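Local atomic coordinates of universal stress protein MJ0577 (Methanocaldococcus jannaschii, PDB entry 1MJH), a protein that binds ATP together with a manganese ion as a homodimer of the universal stress protein A family, its cellular role being less certain. Residues B[37-42]-B[110-115]; B[126-131]-B[156-161]; B[119-124]-B[150-155]. All blocks are in the same frame, centred on the assembly; numbering follows the deposited sequence.

Contact 1: residues B[37-42]-B[110-115]; sequences ILLHVI and EEIVKI. With ATP (adenosine-5'-triphosphate), chain F.
Leu39 meets Ile115 tip to tip, its CD1 lying 3.7 Å from CD1 of Ile115, while CD2 lies between Ile115 CD1 and Ile112 CG1, 4.0 Å from the latter. Its CG stands anti to the backbone N (chi1 172°), and from there both methyls touch the helix. Isoleucine suits the helix positions: at Ile115 CG2 meets CG2 of Ile37 while CD1 takes the leucine, so the two branches fill two places. Further along the strand, Val41 CG2 rests 3.8 Å from CB of Glu111, the side chains crossing at about a right angle; the glutamate lends its aliphatic base, and its bent chain carries the carboxylate off. Over these short segments strand and helix run roughly antiparallel, their directions 147° apart.

The same strand reads the adenine through its backbone. Val41 N donates to N1 of the ATP at 3.0 Å, and the ATP amino group N6 donates to Val41 O at 2.9 Å, almost straight at 174°. This pair matches the Watson-Crick edge of adenine. From the helix, Ile112 CD1 reaches within 3.9 Å of the base atom N3, adding an apolar wall. Helix 108-118 packed on strand 35-43 of the parallel sheet is characteristic of the alpha/beta nucleotide-binding fold of universal stress proteins, and here it forms the adenine end of the pocket.

Contact 2: residues B[126-131]-B[156-161]; sequences MGSHGK and VVKRKN. With ATP (adenosine-5'-triphosphate), chain F.
Ser128 OG is gripped from two directions: it shares a hydrogen bond of 2.7 Å with ND1 of His129, lying in the plane of that ring at its edge, and accepts a weak one from Arg159 N at 3.1 Å. With OG set between the backbone N and the carbonyl carbon (chi1 62°), the small hydroxyl faces both partners, while CB packs tightly against CE of Lys158. The imidazole, tied at its edge, offers a face to Arg159. The guanidinium lies flat on it, planes 12° apart and centres 3.9 Å apart, and Arg159 CD sits over the same ring, 3.6 Å from its centroid, as a CH-pi contact. Arginine suits this place because its flat end can stack while its N-H groups bond outward, to Asn133, Leu134 and Lys135; His129 NE2 is bonded to Ile137.

Just before this loop, the strands pair in parallel: Val157 N donates to Met126 O, and Ser128 N to Val157 O at 2.7 Å. Gly127 leaves room for the ribose, its N donating to ATP O2' at 3.3 Å, where a CB would collide with O3'. That O3' donates to His129 O at 2.8 Å. Met126 and Val156 face helix 141-149 and Val157 faces helix 16-27; the ATP-binding loop leaves the end of strand 123-127 beside strand 154-157, the outermost strand of this chain, from which the sheet runs on antiparallel into the second subunit.

Contact 3: residues B[119-124]-B[150-155]; sequences EGVDII and SNKPVL
A beta-alpha-beta unit, strand 123-127, helix 141-149 and strand 154-157, begins its two parallel strands here, and two backbone bonds set their register. Ile124 N donates to Pro153 O at 2.9 Å, and Leu155 N to Ile124 O at 2.8 Å. Proline fits just ahead of the strand: it has no N-H to give, but its carbonyl can still accept, as it does from Ile124 N, and its ring packs with CG 3.4 Å from Asp122 O.

Lys152 reaches across the approach to the strands. Its chain bends at chi2 (-60°), then runs extended, and NZ donates to Val121 O at 3.1 Å, lying in the plane of that carbonyl. A long side chain ending in a donor suits this span, because it must reach from the start of one strand to Val121 O; nearer the backbone, its CB lies 4.0 Å from CD1 of Ile124, the side chains crossing at about a right angle. An alanine here would probably leave Val121 O without its ammonium partner and open a gap beside Val121 where CD and CE had lain, although the contact of CB with Ile124 would remain. Ile124 CD1 also comes 3.8 Å from OG of Ser150, a hydroxyl that accepts from Lys152 N in an ST turn just after helix 141-149. Gly120, with its positive phi, closes helix 108-118 in a Schellman motif.

Ile124 joins Val154 against Val146 of helix 141-149, whereas Ile123 CD1 packs 4.2 Å from CB of Leu155, and Ile123 also meets Leu155 of the second subunit. Val154 and Leu155 pair antiparallel with a strand of that subunit, giving the parallel beta-alpha-beta sheet of the universal stress protein fold an edge through which the dimer's sheet is continuous.

Contact 2 and contact 3 are successive lengths of one pairing, between strands 123-127 and 154-157: their centres lie about 17 Å apart, and Met126 N with Leu155 O, 3.0 Å apart, probably bridges them by a hydrogen bond. Contact 1 lies about 12 Å from contact 3, centre to centre, and touches it where Ile37 CG1 meets Val121 CG1 at 4.0 Å. Contacts 1 and 2 do not touch, though their nearest atoms are about 4 Å apart; ATP spans them, with its adenine at contact 1 and its ribose and phosphates at contact 2. Contact 3 holds no ligand, but with contact 2 it reaches the second subunit.

Contact 1: residues B[37-42]-B[110-115]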
loop_
_atom_site.group_PDB
_atom_site.type_symbol
_atom_site.label_atom_id
_atom_site.label_comp_id
_atom_site.label_asym_id
_atom_site.label_seq_id
_atom_site.Cartn_x
_atom_site.Cartn_y
_atom_site.Cartn_z
ATOM N N ILE B 37 -10.532 -11.628 4.790
ATOM C CA ILE B 37 -11.825 -11.298 4.265
ATOM C C ILE B 37 -11.704 -11.311 2.728
ATOM O O ILE B 37 -10.984 -10.457 2.231
ATOM C CB ILE B 37 -12.378 -9.931 4.717
ATOM C CG1 ILE B 37 -12.295 -9.755 6.217
ATOM C CG2 ILE B 37 -13.823 -9.764 4.218
ATOM C CD1 ILE B 37 -12.810 -10.908 7.082
ATOM N N LEU B 38 -12.285 -12.342 2.078
ATOM C CA LEU B 38 -12.099 -12.417 0.617
ATOM C C LEU B 38 -13.309 -11.864 -0.057
ATOM O O LEU B 38 -14.455 -12.332 0.172
ATOM C CB LEU B 38 -11.884 -13.935 0.305
ATOM C CG LEU B 38 -11.996 -14.252 -1.193
ATOM C CD1 LEU B 38 -10.737 -13.713 -1.921
ATOM C CD2 LEU B 38 -12.009 -15.774 -1.419
ATOM N N LEU B 39 -13.117 -10.766 -0.784
ATOM C CA LEU B 39 -14.268 -10.026 -1.296
ATOM C C LEU B 39 -14.321 -9.833 -2.790
ATOM O O LEU B 39 -13.319 -9.407 -3.341
ATOM C CB LEU B 39 -14.202 -8.626 -0.595
ATOM C CG LEU B 39 -15.208 -7.624 -1.137
ATOM C CD1 LEU B 39 -16.665 -8.040 -0.871
ATOM C CD2 LEU B 39 -14.971 -6.264 -0.427
ATOM N N HIS B 40 -15.448 -10.138 -3.442
ATOM C CA HIS B 40 -15.677 -9.769 -4.824
ATOM C C HIS B 40 -16.951 -8.934 -4.935
ATOM O O HIS B 40 -17.955 -9.292 -4.271
ATOM C CB HIS B 40 -15.761 -11.013 -5.767
ATOM C CG HIS B 40 -16.023 -10.567 -7.175
ATOM N ND1 HIS B 40 -17.157 -10.748 -7.914
ATOM C CD2 HIS B 40 -15.232 -9.904 -8.012
ATOM C CE1 HIS B 40 -17.017 -10.214 -9.129
ATOM N NE2 HIS B 40 -15.807 -9.666 -9.222
ATOM N N VAL B 41 -16.833 -7.822 -5.653
ATOM C CA VAL B 41 -17.994 -6.950 -5.851
ATOM C C VAL B 41 -18.463 -7.104 -7.282
ATOM O O VAL B 41 -17.802 -6.756 -8.268
ATOM C CB VAL B 41 -17.708 -5.447 -5.622
ATOM C CG1 VAL B 41 -18.944 -4.560 -5.796
ATOM C CG2 VAL B 41 -17.185 -5.289 -4.210
ATOM N N ILE B 42 -19.760 -7.495 -7.404
ATOM C CA ILE B 42 -20.396 -7.385 -8.717
ATOM C C ILE B 42 -20.811 -5.953 -9.014
ATOM O O ILE B 42 -21.612 -5.382 -8.258
ATOM C CB ILE B 42 -21.700 -8.240 -8.763
ATOM C CG1 ILE B 42 -21.358 -9.655 -8.322
ATOM C CG2 ILE B 42 -22.329 -8.209 -10.146
ATOM C CD1 ILE B 42 -20.269 -10.336 -9.090
ATOM N N GLU B 110 -16.791 1.608 -3.262
ATOM C CA GLU B 110 -17.588 1.894 -2.044
ATOM C C GLU B 110 -17.744 0.705 -1.147
ATOM O O GLU B 110 -17.625 0.825 0.067
ATOM C CB GLU B 110 -18.962 2.454 -2.472
ATOM C CG GLU B 110 -18.863 3.775 -3.207
ATOM C CD GLU B 110 -20.158 4.536 -3.408
ATOM O OE1 GLU B 110 -21.254 3.976 -3.220
ATOM O OE2 GLU B 110 -20.118 5.733 -3.773
ATOM N N GLU B 111 -17.964 -0.503 -1.724
ATOM C CA GLU B 111 -18.091 -1.681 -0.905
ATOM C C GLU B 111 -16.794 -2.086 -0.257
ATOM O O GLU B 111 -16.776 -2.610 0.872
ATOM C CB GLU B 111 -18.660 -2.874 -1.727
ATOM C CG GLU B 111 -20.080 -2.601 -2.227
ATOM C CD GLU B 111 -21.073 -2.748 -1.080
ATOM O OE1 GLU B 111 -20.796 -3.352 -0.039
ATOM O OE2 GLU B 111 -22.171 -2.195 -1.305
ATOM N N ILE B 112 -15.648 -1.906 -0.963
ATOM C CA ILE B 112 -14.371 -2.260 -0.323
ATOM C C ILE B 112 -14.132 -1.402 0.902
ATOM O O ILE B 112 -13.743 -1.884 1.953
ATOM C CB ILE B 112 -13.234 -2.123 -1.348
ATOM C CG1 ILE B 112 -13.461 -3.145 -2.476
ATOM C CG2 ILE B 112 -11.852 -2.291 -0.698
ATOM C CD1 ILE B 112 -12.538 -2.886 -3.706
ATOM N N VAL B 113 -14.417 -0.077 0.735
ATOM C CA VAL B 113 -14.210 0.826 1.876
ATOM C C VAL B 113 -15.149 0.478 3.033
ATOM O O VAL B 113 -14.720 0.442 4.180
ATOM C CB VAL B 113 -14.432 2.273 1.414
ATOM C CG1 VAL B 113 -14.436 3.256 2.590
ATOM C CG2 VAL B 113 -13.277 2.672 0.457
ATOM N N LYS B 114 -16.404 0.210 2.716
ATOM C CA LYS B 114 -17.396 -0.091 3.757
ATOM C C LYS B 114 -17.068 -1.364 4.520
ATOM O O LYS B 114 -17.135 -1.453 5.754
ATOM C CB LYS B 114 -18.773 -0.148 3.088
ATOM C CG LYS B 114 -19.853 -0.806 3.910
ATOM C CD LYS B 114 -21.198 -0.735 3.177
ATOM C CE LYS B 114 -22.037 -1.922 3.642
ATOM N NZ LYS B 114 -23.336 -2.018 2.920
ATOM N N ILE B 115 -16.721 -2.420 3.766
ATOM C CA ILE B 115 -16.441 -3.714 4.349
ATOM C C ILE B 115 -15.125 -3.714 5.075
ATOM O O ILE B 115 -14.994 -4.292 6.151
ATOM C CB ILE B 115 -16.555 -4.818 3.257
ATOM C CG1 ILE B 115 -18.040 -5.011 2.891
ATOM C CG2 ILE B 115 -15.948 -6.106 3.813
ATOM C CD1 ILE B 115 -18.247 -5.908 1.678
HETATM P PG ATP F . -10.637 0.672 -14.012
HETATM O O1G ATP F . -10.507 2.004 -13.359
HETATM O O2G ATP F . -11.617 -0.090 -13.310
HETATM O O3G ATP F . -10.943 0.762 -15.447
HETATM P PB ATP F . -8.544 -1.372 -13.620
HETATM O O1B ATP F . -7.328 -1.563 -14.422
HETATM O O2B ATP F . -9.520 -2.430 -13.899
HETATM O O3B ATP F . -9.129 0.066 -13.874
HETATM P PA ATP F . -8.960 -1.477 -10.669
HETATM O O1A ATP F . -8.788 -0.219 -9.984
HETATM O O2A ATP F . -10.288 -1.931 -10.905
HETATM O O3A ATP F . -8.126 -1.377 -12.081
HETATM O "O5'" ATP F . -8.237 -2.736 -10.055
HETATM C "C5'" ATP F . -7.390 -2.510 -8.900
HETATM C "C4'" ATP F . -7.669 -3.578 -7.859
HETATM O "O4'" ATP F . -9.006 -3.290 -7.286
HETATM C "C3'" ATP F . -7.795 -5.013 -8.344
HETATM O "O3'" ATP F . -6.525 -5.653 -8.538
HETATM C "C2'" ATP F . -8.627 -5.625 -7.190
HETATM O "O2'" ATP F . -7.755 -5.886 -6.072
HETATM C "C1'" ATP F . -9.615 -4.467 -6.892
HETATM N N9 ATP F . -10.903 -4.614 -7.555
HETATM C C8 ATP F . -11.337 -4.073 -8.715
HETATM N N7 ATP F . -12.598 -4.342 -8.994
HETATM C C5 ATP F . -12.988 -5.125 -8.014
HETATM C C6 ATP F . -14.215 -5.723 -7.780
HETATM N N6 ATP F . -15.226 -5.572 -8.635
HETATM N N1 ATP F . -14.321 -6.465 -6.681
HETATM C C2 ATP F . -13.280 -6.598 -5.797
HETATM N N3 ATP F . -12.059 -6.052 -5.934
HETATM C C4 ATP F . -12.016 -5.357 -7.094
#

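Contact 2: residues B[126-131]-B[156-161]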
loop_
_atom_site.group_PDB
_atom_site.type_symbol
_atom_site.label_atom_id
_atom_site.label_comp_id
_atom_site.label_asym_id
_atom_site.label_seq_id
_atom_site.Cartn_x
_atom_site.Cartn_y
_atom_site.Cartn_z
ATOM N N MET B 126 -4.285 -5.180 -2.316
ATOM C CA MET B 126 -5.042 -5.158 -3.602
ATOM C C MET B 126 -4.085 -4.896 -4.751
ATOM O O MET B 126 -2.977 -4.404 -4.506
ATOM C CB MET B 126 -6.249 -4.154 -3.545
ATOM C CG MET B 126 -5.774 -2.662 -3.460
ATOM S SD MET B 126 -7.142 -1.473 -2.883
ATOM C CE MET B 126 -8.315 -1.867 -4.198
ATOM N N GLY B 127 -4.571 -5.135 -5.991
ATOM C CA GLY B 127 -3.681 -4.813 -7.122
ATOM C C GLY B 127 -3.739 -3.330 -7.447
ATOM O O GLY B 127 -4.658 -2.598 -7.067
ATOM N N SER B 128 -2.712 -2.871 -8.214
ATOM C CA SER B 128 -2.738 -1.504 -8.733
ATOM C C SER B 128 -3.716 -1.356 -9.903
ATOM O O SER B 128 -4.210 -0.253 -10.194
ATOM C CB SER B 128 -1.354 -1.088 -9.219
ATOM O OG SER B 128 -0.943 -1.942 -10.294
ATOM N N HIS B 129 -3.965 -2.457 -10.631
ATOM C CA HIS B 129 -4.817 -2.480 -11.815
ATOM C C HIS B 129 -5.640 -3.765 -11.786
ATOM O O HIS B 129 -5.520 -4.541 -10.854
ATOM C CB HIS B 129 -3.965 -2.485 -13.135
ATOM C CG HIS B 129 -3.128 -1.244 -13.314
ATOM N ND1 HIS B 129 -1.994 -0.925 -12.603
ATOM C CD2 HIS B 129 -3.320 -0.214 -14.197
ATOM C CE1 HIS B 129 -1.531 0.241 -13.017
ATOM N NE2 HIS B 129 -2.327 0.713 -14.003
ATOM N N GLY B 130 -6.537 -3.874 -12.761
ATOM C CA GLY B 130 -7.567 -4.893 -12.673
ATOM C C GLY B 130 -7.963 -5.393 -14.048
ATOM O O GLY B 130 -7.039 -5.630 -14.830
ATOM N N LYS B 131 -9.259 -5.597 -14.241
ATOM C CA LYS B 131 -9.651 -6.189 -15.552
ATOM C C LYS B 131 -9.474 -5.220 -16.707
ATOM O O LYS B 131 -9.266 -5.721 -17.824
ATOM C CB LYS B 131 -11.103 -6.653 -15.445
ATOM C CG LYS B 131 -11.417 -7.854 -14.563
ATOM C CD LYS B 131 -10.824 -9.121 -15.217
ATOM C CE LYS B 131 -11.419 -10.363 -14.594
ATOM N NZ LYS B 131 -11.112 -11.557 -15.446
ATOM N N VAL B 156 -0.510 -1.748 -2.155
ATOM C CA VAL B 156 -0.788 -1.716 -3.566
ATOM C C VAL B 156 0.266 -2.553 -4.304
ATOM O O VAL B 156 1.442 -2.245 -4.239
ATOM C CB VAL B 156 -0.701 -0.283 -4.128
ATOM C CG1 VAL B 156 -1.051 -0.341 -5.619
ATOM C CG2 VAL B 156 -1.631 0.712 -3.396
ATOM N N VAL B 157 -0.176 -3.666 -4.896
ATOM C CA VAL B 157 0.734 -4.573 -5.582
ATOM C C VAL B 157 0.680 -4.239 -7.080
ATOM O O VAL B 157 -0.421 -4.264 -7.647
ATOM C CB VAL B 157 0.270 -6.015 -5.371
ATOM C CG1 VAL B 157 1.189 -7.021 -6.098
ATOM C CG2 VAL B 157 0.333 -6.399 -3.874
ATOM N N LYS B 158 1.826 -3.964 -7.679
ATOM C CA LYS B 158 1.744 -3.441 -9.068
ATOM C C LYS B 158 1.550 -4.538 -10.099
ATOM O O LYS B 158 1.887 -5.710 -9.936
ATOM C CB LYS B 158 3.064 -2.712 -9.454
ATOM C CG LYS B 158 3.431 -1.590 -8.460
ATOM C CD LYS B 158 2.416 -0.497 -8.395
ATOM C CE LYS B 158 1.885 0.137 -9.689
ATOM N NZ LYS B 158 3.006 0.891 -10.412
ATOM N N ARG B 159 1.009 -4.098 -11.236
ATOM C CA ARG B 159 0.783 -5.021 -12.363
ATOM C C ARG B 159 2.112 -5.490 -12.950
ATOM O O ARG B 159 3.147 -4.965 -12.638
ATOM C CB ARG B 159 0.005 -4.258 -13.450
ATOM C CG ARG B 159 0.778 -3.021 -13.951
ATOM C CD ARG B 159 -0.013 -2.308 -15.067
ATOM N NE ARG B 159 0.672 -1.063 -15.477
ATOM C CZ ARG B 159 0.103 -0.186 -16.322
ATOM N NH1 ARG B 159 -1.127 -0.366 -16.797
ATOM N NH2 ARG B 159 0.728 0.934 -16.671
ATOM N N LYS B 160 2.011 -6.538 -13.787
ATOM C CA LYS B 160 3.267 -6.997 -14.437
ATOM C C LYS B 160 3.927 -5.867 -15.201
ATOM O O LYS B 160 3.291 -4.998 -15.751
ATOM C CB LYS B 160 2.914 -8.137 -15.411
ATOM C CG LYS B 160 2.603 -9.462 -14.758
ATOM C CD LYS B 160 2.132 -10.470 -15.837
ATOM C CE LYS B 160 1.536 -11.681 -15.129
ATOM N NZ LYS B 160 2.440 -12.203 -14.066
ATOM N N ASN B 161 5.265 -5.994 -15.346
ATOM C CA ASN B 161 6.048 -5.009 -16.088
ATOM C C ASN B 161 5.858 -5.266 -17.591
ATOM O O ASN B 161 5.672 -6.420 -18.006
ATOM C CB ASN B 161 7.526 -5.142 -15.749
ATOM C CG ASN B 161 7.857 -4.906 -14.297
ATOM O OD1 ASN B 161 8.584 -5.680 -13.657
ATOM N ND2 ASN B 161 7.311 -3.803 -13.797
HETATM P PG ATP F . -10.637 0.672 -14.012
HETATM O O1G ATP F . -10.507 2.004 -13.359
HETATM O O2G ATP F . -11.617 -0.090 -13.310
HETATM O O3G ATP F . -10.943 0.762 -15.447
HETATM P PB ATP F . -8.544 -1.372 -13.620
HETATM O O1B ATP F . -7.328 -1.563 -14.422
HETATM O O2B ATP F . -9.520 -2.430 -13.899
HETATM O O3B ATP F . -9.129 0.066 -13.874
HETATM P PA ATP F . -8.960 -1.477 -10.669
HETATM O O1A ATP F . -8.788 -0.219 -9.984
HETATM O O2A ATP F . -10.288 -1.931 -10.905
HETATM O O3A ATP F . -8.126 -1.377 -12.081
HETATM O "O5'" ATP F . -8.237 -2.736 -10.055
HETATM C "C5'" ATP F . -7.390 -2.510 -8.900
HETATM C "C4'" ATP F . -7.669 -3.578 -7.859
HETATM O "O4'" ATP F . -9.006 -3.290 -7.286
HETATM C "C3'" ATP F . -7.795 -5.013 -8.344
HETATM O "O3'" ATP F . -6.525 -5.653 -8.538
HETATM C "C2'" ATP F . -8.627 -5.625 -7.190
HETATM O "O2'" ATP F . -7.755 -5.886 -6.072
HETATM C "C1'" ATP F . -9.615 -4.467 -6.892
HETATM N N9 ATP F . -10.903 -4.614 -7.555
HETATM C C8 ATP F . -11.337 -4.073 -8.715
HETATM N N7 ATP F . -12.598 -4.342 -8.994
HETATM C C5 ATP F . -12.988 -5.125 -8.014
HETATM C C6 ATP F . -14.215 -5.723 -7.780
HETATM N N6 ATP F . -15.226 -5.572 -8.635
HETATM N N1 ATP F . -14.321 -6.465 -6.681
HETATM C C2 ATP F . -13.280 -6.598 -5.797
HETATM N N3 ATP F . -12.059 -6.052 -5.934
HETATM C C4 ATP F . -12.016 -5.357 -7.094
#

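Contact 3: residues B[119-124]-B[150-155]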
loop_
_atom_site.group_PDB
_atom_site.type_symbol
_atom_site.label_atom_id
_atom_site.label_comp_id
_atom_site.label_asym_id
_atom_site.label_seq_id
_atom_site.Cartn_x
_atom_site.Cartn_y
_atom_site.Cartn_z
ATOM N N GLU B 119 -15.670 -4.941 8.933
ATOM C CA GLU B 119 -14.938 -6.103 9.426
ATOM C C GLU B 119 -13.770 -5.795 10.344
ATOM O O GLU B 119 -13.062 -6.646 10.904
ATOM C CB GLU B 119 -14.523 -6.997 8.216
ATOM C CG GLU B 119 -15.732 -7.441 7.373
ATOM C CD GLU B 119 -16.515 -8.601 7.994
ATOM O OE1 GLU B 119 -16.050 -9.234 8.942
ATOM O OE2 GLU B 119 -17.613 -8.884 7.507
ATOM N N GLY B 120 -13.376 -4.533 10.562
ATOM C CA GLY B 120 -12.254 -4.150 11.394
ATOM C C GLY B 120 -10.910 -4.703 10.927
ATOM O O GLY B 120 -10.079 -5.174 11.716
ATOM N N VAL B 121 -10.652 -4.597 9.618
ATOM C CA VAL B 121 -9.381 -5.168 9.143
ATOM C C VAL B 121 -8.186 -4.317 9.527
ATOM O O VAL B 121 -8.365 -3.122 9.720
ATOM C CB VAL B 121 -9.436 -5.443 7.623
ATOM C CG1 VAL B 121 -10.710 -6.200 7.254
ATOM C CG2 VAL B 121 -9.336 -4.182 6.790
ATOM N N ASP B 122 -7.000 -4.874 9.520
ATOM C CA ASP B 122 -5.717 -4.231 9.771
ATOM C C ASP B 122 -5.028 -3.721 8.481
ATOM O O ASP B 122 -4.132 -2.881 8.604
ATOM C CB ASP B 122 -4.806 -5.243 10.466
ATOM C CG ASP B 122 -5.390 -5.686 11.821
ATOM O OD1 ASP B 122 -5.500 -4.786 12.691
ATOM O OD2 ASP B 122 -5.748 -6.868 12.043
ATOM N N ILE B 123 -5.487 -4.196 7.329
ATOM C CA ILE B 123 -4.785 -3.793 6.090
ATOM C C ILE B 123 -5.649 -4.260 4.931
ATOM O O ILE B 123 -6.388 -5.254 5.079
ATOM C CB ILE B 123 -3.393 -4.427 6.052
ATOM C CG1 ILE B 123 -2.669 -3.989 4.762
ATOM C CG2 ILE B 123 -3.427 -5.965 6.130
ATOM C CD1 ILE B 123 -1.182 -4.389 4.809
ATOM N N ILE B 124 -5.608 -3.546 3.829
ATOM C CA ILE B 124 -6.237 -3.964 2.591
ATOM C C ILE B 124 -5.098 -4.305 1.617
ATOM O O ILE B 124 -4.210 -3.456 1.482
ATOM C CB ILE B 124 -7.044 -2.807 1.968
ATOM C CG1 ILE B 124 -8.106 -2.339 3.043
ATOM C CG2 ILE B 124 -7.794 -3.381 0.787
ATOM C CD1 ILE B 124 -8.931 -1.205 2.513
ATOM N N SER B 150 -10.597 5.205 2.198
ATOM C CA SER B 150 -10.424 4.411 3.394
ATOM C C SER B 150 -9.375 4.954 4.329
ATOM O O SER B 150 -8.306 5.451 3.894
ATOM C CB SER B 150 -10.045 2.973 2.977
ATOM O OG SER B 150 -9.890 2.139 4.130
ATOM N N ASN B 151 -9.529 4.761 5.650
ATOM C CA ASN B 151 -8.447 5.111 6.565
ATOM C C ASN B 151 -7.590 3.920 6.949
ATOM O O ASN B 151 -6.677 3.939 7.765
ATOM C CB ASN B 151 -9.027 5.740 7.833
ATOM C CG ASN B 151 -9.943 4.822 8.625
ATOM O OD1 ASN B 151 -10.013 3.606 8.442
ATOM N ND2 ASN B 151 -10.682 5.421 9.553
ATOM N N LYS B 152 -7.744 2.797 6.176
ATOM C CA LYS B 152 -6.956 1.622 6.468
ATOM C C LYS B 152 -5.636 1.659 5.691
ATOM O O LYS B 152 -5.687 2.229 4.590
ATOM C CB LYS B 152 -7.701 0.358 5.968
ATOM C CG LYS B 152 -9.029 0.098 6.752
ATOM C CD LYS B 152 -8.839 -0.111 8.231
ATOM C CE LYS B 152 -10.234 -0.419 8.857
ATOM N NZ LYS B 152 -9.995 -0.596 10.337
ATOM N N PRO B 153 -4.610 0.987 6.156
ATOM C CA PRO B 153 -3.373 0.843 5.374
ATOM C C PRO B 153 -3.694 0.041 4.110
ATOM O O PRO B 153 -4.498 -0.920 4.185
ATOM C CB PRO B 153 -2.425 0.052 6.286
ATOM C CG PRO B 153 -3.005 0.181 7.689
ATOM C CD PRO B 153 -4.463 0.321 7.446
ATOM N N VAL B 154 -3.169 0.507 2.970
ATOM C CA VAL B 154 -3.399 -0.225 1.709
ATOM C C VAL B 154 -2.063 -0.637 1.072
ATOM O O VAL B 154 -1.221 0.230 0.796
ATOM C CB VAL B 154 -4.115 0.693 0.713
ATOM C CG1 VAL B 154 -4.383 -0.082 -0.612
ATOM C CG2 VAL B 154 -5.505 1.128 1.214
ATOM N N LEU B 155 -1.906 -1.943 0.930
ATOM C CA LEU B 155 -0.723 -2.473 0.178
ATOM C C LEU B 155 -1.137 -2.531 -1.281
ATOM O O LEU B 155 -1.981 -3.341 -1.627
ATOM C CB LEU B 155 -0.282 -3.820 0.742
ATOM C CG LEU B 155 0.851 -4.517 -0.085
ATOM C CD1 LEU B 155 2.070 -3.613 -0.174
ATOM C CD2 LEU B 155 1.260 -5.843 0.614
#